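Local coordinates for AT-less polyketide synthase (Streptomyces platensis subsp. rosaceus, PDB 4TKT), which probably catalyses decarboxylative chain-extending condensation as a ketosynthase domain of an AT-less polyketide synthase that assembles isomigrastatin, at residues A[26-31]-A[378-383]; A[98-103]-A[605-610]; A[148-151]-A[155-158]; A[182-185]-A[190-193]; A[338-343]-A[401-406]. All blocks are in the same frame, centred on the assembly; numbering follows the deposited sequence.

Contact 1: A[26-31]-A[378-383]; sequences TFWENL and MRHGTL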
# COMPACT_ATOMS: atom_id res chain seq x y z
N THR A 26 2.79 -3.08 11.16
CA THR A 26 2.21 -2.28 12.23
C THR A 26 0.71 -2.14 12.03
O THR A 26 -0.07 -2.17 12.98
CB THR A 26 2.85 -0.89 12.31
OG1 THR A 26 4.27 -1.02 12.45
CG2 THR A 26 2.30 -0.12 13.50
N PHE A 27 0.32 -2.00 10.76
CA PHE A 27 -1.08 -1.83 10.41
C PHE A 27 -1.90 -3.03 10.86
O PHE A 27 -3.01 -2.89 11.36
CB PHE A 27 -1.22 -1.62 8.90
CG PHE A 27 -2.62 -1.28 8.45
CD1 PHE A 27 -3.34 -0.28 9.09
CD2 PHE A 27 -3.20 -1.94 7.39
CE1 PHE A 27 -4.62 0.04 8.68
CE2 PHE A 27 -4.48 -1.63 6.97
CZ PHE A 27 -5.19 -0.64 7.62
N TRP A 28 -1.33 -4.23 10.70
CA TRP A 28 -1.99 -5.44 11.16
C TRP A 28 -2.11 -5.47 12.68
O TRP A 28 -3.12 -5.90 13.22
CB TRP A 28 -1.24 -6.69 10.68
CG TRP A 28 -1.80 -7.95 11.25
CD1 TRP A 28 -1.18 -8.80 12.12
CD2 TRP A 28 -3.11 -8.49 11.03
NE1 TRP A 28 -2.02 -9.85 12.43
CE2 TRP A 28 -3.21 -9.68 11.78
CE3 TRP A 28 -4.20 -8.08 10.25
CZ2 TRP A 28 -4.36 -10.46 11.78
CZ3 TRP A 28 -5.34 -8.87 10.26
CH2 TRP A 28 -5.41 -10.04 11.02
N GLU A 29 -1.06 -5.02 13.36
CA GLU A 29 -1.07 -4.98 14.81
C GLU A 29 -2.18 -4.06 15.31
O GLU A 29 -2.92 -4.41 16.23
CB GLU A 29 0.29 -4.53 15.35
CG GLU A 29 1.43 -5.49 15.02
CD GLU A 29 2.78 -4.96 15.48
OE1 GLU A 29 2.83 -3.87 16.07
OE2 GLU A 29 3.80 -5.65 15.23
N ASN A 30 -2.30 -2.90 14.69
CA ASN A 30 -3.36 -1.95 15.02
C ASN A 30 -4.74 -2.52 14.75
O ASN A 30 -5.66 -2.37 15.57
CB ASN A 30 -3.17 -0.65 14.25
CG ASN A 30 -1.92 0.10 14.66
OD1 ASN A 30 -1.14 -0.38 15.48
ND2 ASN A 30 -1.72 1.28 14.08
N LEU A 31 -4.90 -3.15 13.60
CA LEU A 31 -6.17 -3.75 13.21
C LEU A 31 -6.56 -4.89 14.14
O LEU A 31 -7.73 -5.05 14.49
CB LEU A 31 -6.11 -4.25 11.76
CG LEU A 31 -6.10 -3.20 10.66
CD1 LEU A 31 -5.90 -3.86 9.30
CD2 LEU A 31 -7.40 -2.40 10.67
N MSE A 378 -6.72 -12.36 5.42
CA MSE A 378 -6.57 -13.67 4.79
C MSE A 378 -5.20 -14.28 5.09
O MSE A 378 -5.08 -15.49 5.28
CB MSE A 378 -6.78 -13.57 3.28
CG MSE A 378 -8.09 -12.92 2.88
SE MSE A 378 -8.51 -13.13 0.99
CE MSE A 378 -6.75 -12.73 0.25
N ARG A 379 -4.18 -13.43 5.13
CA ARG A 379 -2.81 -13.89 5.38
C ARG A 379 -2.69 -14.53 6.75
O ARG A 379 -2.01 -15.55 6.91
CB ARG A 379 -1.83 -12.72 5.25
CG ARG A 379 -0.39 -13.07 5.64
CD ARG A 379 0.53 -11.87 5.48
NE ARG A 379 1.88 -12.12 6.00
CZ ARG A 379 2.87 -12.63 5.28
NH1 ARG A 379 2.68 -12.95 4.00
NH2 ARG A 379 4.07 -12.82 5.83
N HIS A 380 -3.35 -13.95 7.74
CA HIS A 380 -3.26 -14.44 9.11
C HIS A 380 -4.49 -15.27 9.49
O HIS A 380 -4.57 -15.77 10.61
CB HIS A 380 -3.09 -13.29 10.09
CG HIS A 380 -1.81 -12.53 9.91
ND1 HIS A 380 -1.75 -11.27 9.35
CD2 HIS A 380 -0.53 -12.86 10.21
CE1 HIS A 380 -0.50 -10.86 9.32
NE2 HIS A 380 0.26 -11.80 9.84
N GLY A 381 -5.42 -15.42 8.56
CA GLY A 381 -6.63 -16.18 8.80
C GLY A 381 -7.40 -15.68 10.00
O GLY A 381 -7.87 -16.46 10.83
N THR A 382 -7.53 -14.36 10.10
CA THR A 382 -8.15 -13.73 11.26
C THR A 382 -9.01 -12.55 10.86
O THR A 382 -8.57 -11.67 10.12
CB THR A 382 -7.09 -13.26 12.28
OG1 THR A 382 -6.28 -14.37 12.68
CG2 THR A 382 -7.76 -12.65 13.50
N LEU A 383 -10.24 -12.52 11.36
CA LEU A 383 -11.13 -11.38 11.15
C LEU A 383 -10.94 -10.37 12.27
O LEU A 383 -10.99 -10.72 13.45
CB LEU A 383 -12.58 -11.84 11.07
CG LEU A 383 -12.91 -12.74 9.88
CD1 LEU A 383 -14.30 -13.35 10.02
CD2 LEU A 383 -12.80 -11.95 8.58
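H380, near the end of helix 366-380, lies against W28 of helix 24-32. The imidazole stacks face to face on the five-membered ring of the indole. The centroids are 3.8 Å apart and the planes meet at 17°. H380 ND1 sits over the middle of the indole, 3.3 Å from W28 CE2. ND1 is also hydrogen-bonded to L376 O, one turn back in its own helix, which helps to fix the turn of the imidazole. W28 reaches the stack because its CG is anti to the backbone N (chi1 174°). Next comes G381, with positive phi, the C-prime residue of a Schellman motif in which T382 N bonds back to Q377 O. The motif ends helix 366-380 and turns the chain into the short strand 382-383. T382 then meets the far end of the indole. Its carbonyl O lies at the ring edge, in plane, 3.7 Å from W28 CH2. T382 CB is 3.8 Å from W28 CH2, and the two side chains cross at about a right angle. T382 OG1 turns back to donate to H380 O at 3.0 Å, approaching from above the carbonyl plane.

Contact 2: A[98-103]-A[605-610]; sequences FLQCAH and YPFARE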
# COMPACT_ATOMS: atom_id res chain seq x y z
N PHE A 98 4.58 8.78 -2.63
CA PHE A 98 4.22 7.70 -3.53
C PHE A 98 5.47 7.12 -4.17
O PHE A 98 5.55 5.91 -4.42
CB PHE A 98 3.24 8.17 -4.60
CG PHE A 98 2.57 7.05 -5.34
CD1 PHE A 98 1.74 6.16 -4.66
CD2 PHE A 98 2.76 6.87 -6.70
CE1 PHE A 98 1.11 5.12 -5.32
CE2 PHE A 98 2.14 5.83 -7.37
CZ PHE A 98 1.31 4.95 -6.68
N LEU A 99 6.46 7.97 -4.42
CA LEU A 99 7.77 7.51 -4.88
C LEU A 99 8.34 6.49 -3.90
O LEU A 99 8.77 5.41 -4.30
CB LEU A 99 8.73 8.68 -5.04
CG LEU A 99 8.86 9.28 -6.44
CD1 LEU A 99 9.77 10.50 -6.42
CD2 LEU A 99 9.40 8.24 -7.42
N GLN A 100 8.35 6.84 -2.62
CA GLN A 100 8.89 5.97 -1.58
C GLN A 100 8.04 4.71 -1.43
O GLN A 100 8.56 3.62 -1.20
CB GLN A 100 8.98 6.73 -0.25
CG GLN A 100 10.00 7.86 -0.29
CD GLN A 100 10.17 8.56 1.05
OE1 GLN A 100 9.31 8.46 1.93
NE2 GLN A 100 11.28 9.27 1.21
N CYS A 101 6.73 4.87 -1.57
CA CYS A 101 5.81 3.74 -1.55
C CYS A 101 6.08 2.78 -2.71
O CYS A 101 6.05 1.56 -2.53
CB CYS A 101 4.37 4.25 -1.62
SG CYS A 101 3.12 2.95 -1.64
N ALA A 102 6.33 3.33 -3.89
CA ALA A 102 6.61 2.53 -5.07
C ALA A 102 7.85 1.66 -4.87
O ALA A 102 7.84 0.47 -5.20
CB ALA A 102 6.79 3.42 -6.29
N HIS A 103 8.91 2.25 -4.34
CA HIS A 103 10.14 1.52 -4.12
C HIS A 103 9.95 0.41 -3.09
O HIS A 103 10.38 -0.73 -3.32
CB HIS A 103 11.26 2.45 -3.66
CG HIS A 103 12.58 1.77 -3.49
ND1 HIS A 103 13.34 1.33 -4.56
CD2 HIS A 103 13.27 1.42 -2.38
CE1 HIS A 103 14.44 0.76 -4.11
NE2 HIS A 103 14.42 0.80 -2.79
N TYR A 605 14.13 -0.26 2.26
CA TYR A 605 15.20 0.72 2.39
C TYR A 605 14.86 1.79 3.42
O TYR A 605 13.74 2.31 3.44
CB TYR A 605 15.50 1.38 1.04
CG TYR A 605 16.68 2.33 1.06
CD1 TYR A 605 16.51 3.67 1.38
CD2 TYR A 605 17.96 1.88 0.78
CE1 TYR A 605 17.58 4.54 1.41
CE2 TYR A 605 19.04 2.74 0.81
CZ TYR A 605 18.85 4.06 1.12
OH TYR A 605 19.92 4.93 1.15
N PRO A 606 15.83 2.14 4.28
CA PRO A 606 15.66 3.17 5.31
C PRO A 606 15.90 4.57 4.75
O PRO A 606 17.01 5.09 4.84
CB PRO A 606 16.73 2.81 6.34
CG PRO A 606 17.82 2.19 5.51
CD PRO A 606 17.15 1.49 4.36
N PHE A 607 14.86 5.17 4.18
CA PHE A 607 14.98 6.48 3.54
C PHE A 607 15.46 7.54 4.52
O PHE A 607 15.10 7.52 5.70
CB PHE A 607 13.65 6.91 2.92
CG PHE A 607 13.19 6.02 1.80
CD1 PHE A 607 13.86 6.00 0.59
CD2 PHE A 607 12.07 5.21 1.96
CE1 PHE A 607 13.44 5.18 -0.43
CE2 PHE A 607 11.64 4.39 0.94
CZ PHE A 607 12.33 4.37 -0.26
N ALA A 608 16.29 8.45 4.03
CA ALA A 608 16.68 9.63 4.79
C ALA A 608 15.44 10.46 5.11
O ALA A 608 14.57 10.64 4.25
CB ALA A 608 17.71 10.45 4.02
N ARG A 609 15.36 10.95 6.34
CA ARG A 609 14.14 11.61 6.81
C ARG A 609 14.32 13.12 6.98
O ARG A 609 13.86 13.70 7.97
CB ARG A 609 13.69 10.99 8.14
CG ARG A 609 13.36 9.51 8.05
CD ARG A 609 13.26 8.86 9.42
NE ARG A 609 12.21 9.45 10.25
CZ ARG A 609 12.43 10.34 11.22
NH1 ARG A 609 13.66 10.74 11.49
NH2 ARG A 609 11.41 10.82 11.92
N GLU A 610 14.98 13.75 6.02
CA GLU A 610 15.17 15.19 6.04
C GLU A 610 13.91 15.90 5.56
O GLU A 610 13.21 15.41 4.67
CB GLU A 610 16.38 15.57 5.19
CG GLU A 610 16.51 14.75 3.91
CD GLU A 610 17.95 14.59 3.46
OE1 GLU A 610 18.85 14.65 4.32
OE2 GLU A 610 18.17 14.39 2.25
O HOH W 1 11.64 9.86 3.98
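One water joins Q100 of helix 93-109 to the loop at A608. It accepts from Q100 NE2 at 2.9 Å and donates to A608 O at 3.0 Å. There is no direct hydrogen bond between the two segments; this water bridges them. The amide that holds it also lies flat on an aromatic ring. The planes of the Q100 amide and the F607 ring differ by 8°, and the two side chains slide past each other in opposite directions. Q100 CG stands over the ring centre, 4.0 Å from the F607 centroid, in a CH-pi contact. The glutamine is extended beyond CG, which carries the amide across the face to F607 CB. Further along the helix, H103 has its CG anti to the backbone N (chi1 -177°) and turns its ring to the same phenylalanine. H103 CD2 approaches F607 CZ to 3.8 Å, with the two rings oblique. Y605 CB reaches the edge of the imidazole, 4.0 Å from H103 NE2. Segment 605-610 belongs to the C-terminal part of this fragment, which returns here to pack on a helix of the ketosynthase core. The YPF sequence and the return to the ketosynthase resemble the post-AT linker of polyketide synthases that carry an integral acyltransferase. P606 centres an inverse gamma turn, closed by a weak bond from F607 N to Y605 O. The F80 ring meets both H103 and F607 edge-to-face. E107 OE1 accepts from Y605 N, and D77 OD2 from A608 N.

Contact 3: A[148-151]-A[155-158]; sequences EYSV and PVVV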
# COMPACT_ATOMS: atom_id res chain seq x y z
N GLU A 148 -1.09 31.46 -1.83
CA GLU A 148 -1.26 32.24 -0.61
C GLU A 148 -0.01 33.05 -0.33
O GLU A 148 -0.08 34.15 0.22
CB GLU A 148 -1.59 31.34 0.57
CG GLU A 148 -2.95 30.67 0.48
CD GLU A 148 -3.19 29.65 1.59
OE1 GLU A 148 -2.22 29.29 2.29
OE2 GLU A 148 -4.34 29.21 1.75
N TYR A 149 1.14 32.50 -0.70
CA TYR A 149 2.40 33.19 -0.53
C TYR A 149 2.56 34.30 -1.56
O TYR A 149 2.97 35.42 -1.23
CB TYR A 149 3.57 32.20 -0.63
CG TYR A 149 4.86 32.71 -0.03
CD1 TYR A 149 5.65 33.61 -0.72
CD2 TYR A 149 5.27 32.29 1.22
CE1 TYR A 149 6.83 34.08 -0.18
CE2 TYR A 149 6.45 32.75 1.77
CZ TYR A 149 7.23 33.65 1.07
OH TYR A 149 8.40 34.12 1.61
N SER A 150 2.22 33.99 -2.80
CA SER A 150 2.47 34.89 -3.92
C SER A 150 1.66 36.19 -3.86
O SER A 150 2.10 37.22 -4.36
CB SER A 150 2.18 34.17 -5.24
OG SER A 150 3.02 33.05 -5.40
N VAL A 151 0.48 36.13 -3.25
CA VAL A 151 -0.38 37.31 -3.19
C VAL A 151 0.20 38.36 -2.25
O VAL A 151 0.17 39.56 -2.55
CB VAL A 151 -1.82 36.93 -2.76
CG1 VAL A 151 -1.81 36.01 -1.56
CG2 VAL A 151 -2.64 38.18 -2.47
N PRO A 155 6.13 36.03 -5.89
CA PRO A 155 5.51 34.87 -6.55
C PRO A 155 6.39 33.62 -6.53
O PRO A 155 7.53 33.65 -7.00
CB PRO A 155 5.30 35.37 -7.98
CG PRO A 155 5.14 36.85 -7.84
CD PRO A 155 6.07 37.24 -6.73
N VAL A 156 5.85 32.54 -5.97
CA VAL A 156 6.56 31.27 -5.91
C VAL A 156 5.78 30.20 -6.68
O VAL A 156 4.55 30.18 -6.66
CB VAL A 156 6.80 30.82 -4.45
CG1 VAL A 156 5.48 30.71 -3.70
CG2 VAL A 156 7.56 29.50 -4.40
N VAL A 157 6.50 29.33 -7.38
CA VAL A 157 5.88 28.31 -8.20
C VAL A 157 5.74 26.98 -7.46
O VAL A 157 6.73 26.34 -7.12
CB VAL A 157 6.69 28.07 -9.50
CG1 VAL A 157 6.02 26.99 -10.35
CG2 VAL A 157 6.84 29.36 -10.27
N VAL A 158 4.50 26.59 -7.18
CA VAL A 158 4.22 25.28 -6.61
C VAL A 158 3.25 24.52 -7.50
O VAL A 158 2.04 24.79 -7.49
CB VAL A 158 3.64 25.38 -5.18
CG1 VAL A 158 3.41 23.99 -4.61
CG2 VAL A 158 4.58 26.17 -4.28
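S150 OG accepts a hydrogen bond from V156 N, with OG 2.9 Å from N and an N-H...O angle of 160°. It is the one hydrogen bond between the two segments. The hydroxyl also comes within 3.3 Å of P155 CA, and S150 CB lies 3.6 Å from the same P155 CA, so the serine fits closely against the turn of the returning chain. V156 lays its CG1 branch over this corner. CG1 is 3.8 Å from S150 OG and 3.9 Å from Y149 CB. That branch lies between the backbone N and the carbonyl carbon of V156 (chi1 57°), which turns it onto the helix. The side chains of Y149 and V156 cross at about a right angle.

The second shell sets these groups. S150 OG is also hydrogen-bonded to G146 O, one turn earlier in helix 142-151. The hydroxyl thus gives to its own helix and receives from the chain beyond it. With alanine in place of S150, V156 N would probably lose its acceptor and G146 O its hydroxyl partner, and the chain at 155-156 would be freer to drift. Y149 OH bonds to P619 O and to E154 OE2. L618 packs on both Y149 and V156, so the C-terminal part of the fragment also covers this corner. The contact lies at the molecular surface, far from the centre of the chain. The arrangement is a helix-to-loop turn in the N-terminal part of the ketosynthase. A serine near the C-terminal end of helix 142-151 bonds to the backbone as it folds back toward helix 163-173.

Contact 4: A[182-185]-A[190-193]; sequences VDTM and LSAI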
# COMPACT_ATOMS: atom_id res chain seq x y z
N VAL A 182 -5.56 8.59 -12.03
CA VAL A 182 -7.00 8.70 -12.19
C VAL A 182 -7.66 9.33 -10.98
O VAL A 182 -7.25 9.10 -9.84
CB VAL A 182 -7.65 7.33 -12.45
CG1 VAL A 182 -7.22 6.80 -13.79
CG2 VAL A 182 -7.29 6.36 -11.34
N ASP A 183 -8.68 10.14 -11.23
CA ASP A 183 -9.47 10.73 -10.17
C ASP A 183 -10.93 10.33 -10.31
O ASP A 183 -11.60 10.71 -11.26
CB ASP A 183 -9.33 12.26 -10.17
CG ASP A 183 -10.06 12.91 -9.02
OD1 ASP A 183 -10.48 12.18 -8.09
OD2 ASP A 183 -10.22 14.15 -9.02
N THR A 184 -11.39 9.53 -9.36
CA THR A 184 -12.81 9.23 -9.22
C THR A 184 -13.18 9.44 -7.76
O THR A 184 -14.07 8.76 -7.23
CB THR A 184 -13.16 7.80 -9.66
OG1 THR A 184 -12.41 6.86 -8.87
CG2 THR A 184 -12.83 7.60 -11.13
N MSE A 185 -12.48 10.37 -7.13
CA MSE A 185 -12.64 10.69 -5.71
C MSE A 185 -12.38 9.47 -4.82
O MSE A 185 -11.33 8.84 -4.93
CB MSE A 185 -14.03 11.25 -5.45
CG MSE A 185 -14.42 12.37 -6.40
SE MSE A 185 -15.79 13.56 -5.67
CE MSE A 185 -16.26 14.53 -7.29
N LEU A 190 -9.23 2.09 -6.16
CA LEU A 190 -9.85 0.89 -6.71
C LEU A 190 -10.05 1.03 -8.22
O LEU A 190 -10.01 0.05 -8.95
CB LEU A 190 -11.19 0.62 -6.03
CG LEU A 190 -11.17 -0.63 -5.15
CD1 LEU A 190 -10.03 -0.55 -4.15
CD2 LEU A 190 -12.50 -0.83 -4.45
N SER A 191 -10.26 2.26 -8.67
CA SER A 191 -10.40 2.51 -10.10
C SER A 191 -9.06 2.31 -10.80
O SER A 191 -9.01 1.82 -11.93
CB SER A 191 -10.93 3.92 -10.35
OG SER A 191 -12.22 4.08 -9.80
N ALA A 192 -7.98 2.70 -10.13
CA ALA A 192 -6.64 2.50 -10.66
C ALA A 192 -6.34 1.01 -10.81
O ALA A 192 -5.83 0.57 -11.84
CB ALA A 192 -5.60 3.16 -9.77
N ILE A 193 -6.67 0.25 -9.77
CA ILE A 193 -6.51 -1.19 -9.79
C ILE A 193 -7.32 -1.81 -10.93
O ILE A 193 -6.85 -2.70 -11.64
CB ILE A 193 -6.92 -1.81 -8.45
CG1 ILE A 193 -5.93 -1.38 -7.36
CG2 ILE A 193 -7.01 -3.33 -8.56
CD1 ILE A 193 -6.23 -1.93 -5.98
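V182 ends strand 179-182 and points its CG2 branch at helix 188-202. CG2 lies 3.9 Å from A192 CB and also 3.9 Å from A192 N, so it rests on the side of the helix. The backbone of V182 bonds to A135 and A137, which keeps it in the sheet. D183 turns the other way. Its OD1 accepts from M185 N at 2.9 Å in an Asx turn, with an N-H...O angle of 160°. The donor approaches on the anti side of the carboxylate and 31° out of its plane. This turn shapes the backbone on which T184 is carried.

T184 faces the helix again. Its OG1 is placed between the backbone N and the carbonyl carbon (chi1 59°), 2.9 Å from S191 OG. T184 OG1 also lies 3.6 Å from S191 CB, and T184 CG2 is 3.8 Å from S191 OG. S191 OG is hydrogen-bonded to A187 O in its own helix. S188 OG bonds to T184 N and to M185 O, tying the loop to the first turn of the helix. The strand, sharp turn and helix are consistent with the nucleophile elbow of thiolase-fold ketosynthases. Adjacent helix residues do different work. A192 takes the apolar V182, while S191 OG, held by A187 O, faces the T184 hydroxyl, so the polar part depends on how the serine is turned.

Contact 5: A[338-343]-A[401-406]; sequences AAFAEF and SPFVLQ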
# COMPACT_ATOMS: atom_id res chain seq x y z
N ALA A 338 -29.12 -6.39 -2.08
CA ALA A 338 -29.65 -6.57 -3.43
C ALA A 338 -28.69 -7.38 -4.29
O ALA A 338 -29.11 -8.15 -5.16
CB ALA A 338 -29.92 -5.21 -4.07
N ALA A 339 -27.40 -7.23 -4.03
CA ALA A 339 -26.38 -7.97 -4.76
C ALA A 339 -26.47 -9.47 -4.45
O ALA A 339 -26.56 -10.29 -5.36
CB ALA A 339 -25.00 -7.45 -4.42
N PHE A 340 -26.44 -9.81 -3.17
CA PHE A 340 -26.48 -11.20 -2.74
C PHE A 340 -27.81 -11.88 -3.05
O PHE A 340 -27.85 -13.09 -3.28
CB PHE A 340 -26.19 -11.30 -1.24
CG PHE A 340 -24.73 -11.24 -0.89
CD1 PHE A 340 -23.96 -12.39 -0.92
CD2 PHE A 340 -24.14 -10.05 -0.51
CE1 PHE A 340 -22.62 -12.34 -0.60
CE2 PHE A 340 -22.79 -10.00 -0.19
CZ PHE A 340 -22.03 -11.15 -0.23
N ALA A 341 -28.89 -11.11 -3.06
CA ALA A 341 -30.23 -11.67 -3.23
C ALA A 341 -30.44 -12.30 -4.60
O ALA A 341 -31.35 -13.10 -4.79
CB ALA A 341 -31.28 -10.60 -2.99
N GLU A 342 -29.59 -11.94 -5.56
CA GLU A 342 -29.69 -12.48 -6.91
C GLU A 342 -29.05 -13.86 -7.03
O GLU A 342 -29.05 -14.46 -8.10
CB GLU A 342 -29.06 -11.53 -7.92
CG GLU A 342 -29.92 -10.32 -8.26
CD GLU A 342 -31.25 -10.71 -8.88
OE1 GLU A 342 -31.29 -11.71 -9.62
OE2 GLU A 342 -32.25 -10.01 -8.62
N PHE A 343 -28.51 -14.37 -5.92
CA PHE A 343 -27.79 -15.63 -5.95
C PHE A 343 -28.19 -16.57 -4.82
O PHE A 343 -28.39 -17.77 -5.04
CB PHE A 343 -26.29 -15.37 -5.89
CG PHE A 343 -25.77 -14.58 -7.06
CD1 PHE A 343 -25.43 -15.20 -8.24
CD2 PHE A 343 -25.62 -13.20 -6.96
CE1 PHE A 343 -24.95 -14.48 -9.32
CE2 PHE A 343 -25.14 -12.47 -8.03
CZ PHE A 343 -24.81 -13.10 -9.21
N SER A 401 -29.96 -10.26 6.82
CA SER A 401 -28.95 -9.89 5.84
C SER A 401 -27.95 -11.03 5.70
O SER A 401 -27.91 -11.93 6.54
CB SER A 401 -28.25 -8.60 6.26
OG SER A 401 -27.31 -8.84 7.29
N PRO A 402 -27.13 -11.00 4.63
CA PRO A 402 -26.08 -12.02 4.52
C PRO A 402 -24.98 -11.85 5.55
O PRO A 402 -24.14 -12.74 5.70
CB PRO A 402 -25.52 -11.80 3.11
CG PRO A 402 -26.56 -11.02 2.38
CD PRO A 402 -27.23 -10.17 3.42
N PHE A 403 -24.99 -10.73 6.27
CA PHE A 403 -23.82 -10.32 7.04
C PHE A 403 -23.92 -10.49 8.55
O PHE A 403 -25.01 -10.63 9.11
CB PHE A 403 -23.50 -8.86 6.74
CG PHE A 403 -23.42 -8.55 5.28
CD1 PHE A 403 -22.37 -9.03 4.52
CD2 PHE A 403 -24.38 -7.77 4.67
CE1 PHE A 403 -22.28 -8.75 3.17
CE2 PHE A 403 -24.30 -7.48 3.32
CZ PHE A 403 -23.25 -7.97 2.57
N VAL A 404 -22.75 -10.49 9.18
CA VAL A 404 -22.62 -10.36 10.62
C VAL A 404 -21.52 -9.33 10.90
O VAL A 404 -20.37 -9.52 10.51
CB VAL A 404 -22.27 -11.69 11.31
CG1 VAL A 404 -21.90 -11.45 12.77
CG2 VAL A 404 -23.42 -12.66 11.20
N LEU A 405 -21.89 -8.23 11.56
CA LEU A 405 -20.94 -7.16 11.83
C LEU A 405 -19.80 -7.62 12.73
O LEU A 405 -20.03 -8.06 13.86
CB LEU A 405 -21.65 -5.96 12.46
CG LEU A 405 -20.77 -4.74 12.71
CD1 LEU A 405 -20.16 -4.26 11.40
CD2 LEU A 405 -21.57 -3.63 13.37
N GLN A 406 -18.58 -7.53 12.23
CA GLN A 406 -17.41 -8.00 12.96
C GLN A 406 -17.00 -7.03 14.06
O GLN A 406 -16.49 -5.95 13.80
CB GLN A 406 -16.24 -8.22 11.99
CG GLN A 406 -15.13 -9.09 12.56
CD GLN A 406 -15.60 -10.49 12.88
OE1 GLN A 406 -16.36 -11.09 12.12
NE2 GLN A 406 -15.15 -11.03 14.01
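F340, near the end of helix 328-340, packs on P402, just before strand 403-405, and on F403, its first residue. This is the tight part. F340 CE2 comes to 3.5 Å from F403 CZ, and F340 CB to 3.6 Å from P402 CG. P402 CB lies over one face of the F340 ring. It is 4.3 Å from the F340 centroid, 17° off the normal, a CH-pi contact displaced toward the rim. The rings of F340 and F403 are oblique, with planes at 86° and centroids 5.3 Å apart. P402 CB also lies over the centre of the F403 ring, so it sits in the corner formed by the two rings. F340 CG is anti to the carbonyl carbon (chi1 -81°), which swings the ring toward the strand. S401 OG accepts from F403 N at 3.2 Å in an ST turn, which helps to hold P402 and F403 in place. W305 of helix 294-308 meets F340 edge-to-face. A serine in place of F340 would probably open a gap beside P402 and F403 and leave W305 without its aromatic mate.

The other side is looser. Farther along, A341, E342 and F343 are exposed and do not touch segment 401-406. V404 is exposed too. Backbone bonds from V404 to C350 and Q406 to I352 keep this edge strand in the large mixed sheet. With no hydrogen bond across it, the contact rests on apolar and CH-pi packing and so depends on the fit of the F340 ring against P402 and F403.

Overall arrangement
From the N terminus, segment 26-31 opens contact 1 and 98-103 opens contact 2. Contacts 3 and 4 close short local loops, at the end of helix 142-151 and between strand 179-182 and helix 188-202, both within the spans of contacts 1 and 2. Segment 338-343 opens contact 5. Contact 1 closes at 378-383, joining helix 24-32 to the end of helix 366-380. Contact 5 closes at 401-406, joining helix 328-340 to edge strand 403-405. These two cross and touch, L383 CD1 lying 3.7 Å from Q406 OE1. Contact 2 closes last, at 605-610. It crosses contact 1, encloses contact 5, and ties the fragment's C-terminal part to the ketosynthase core.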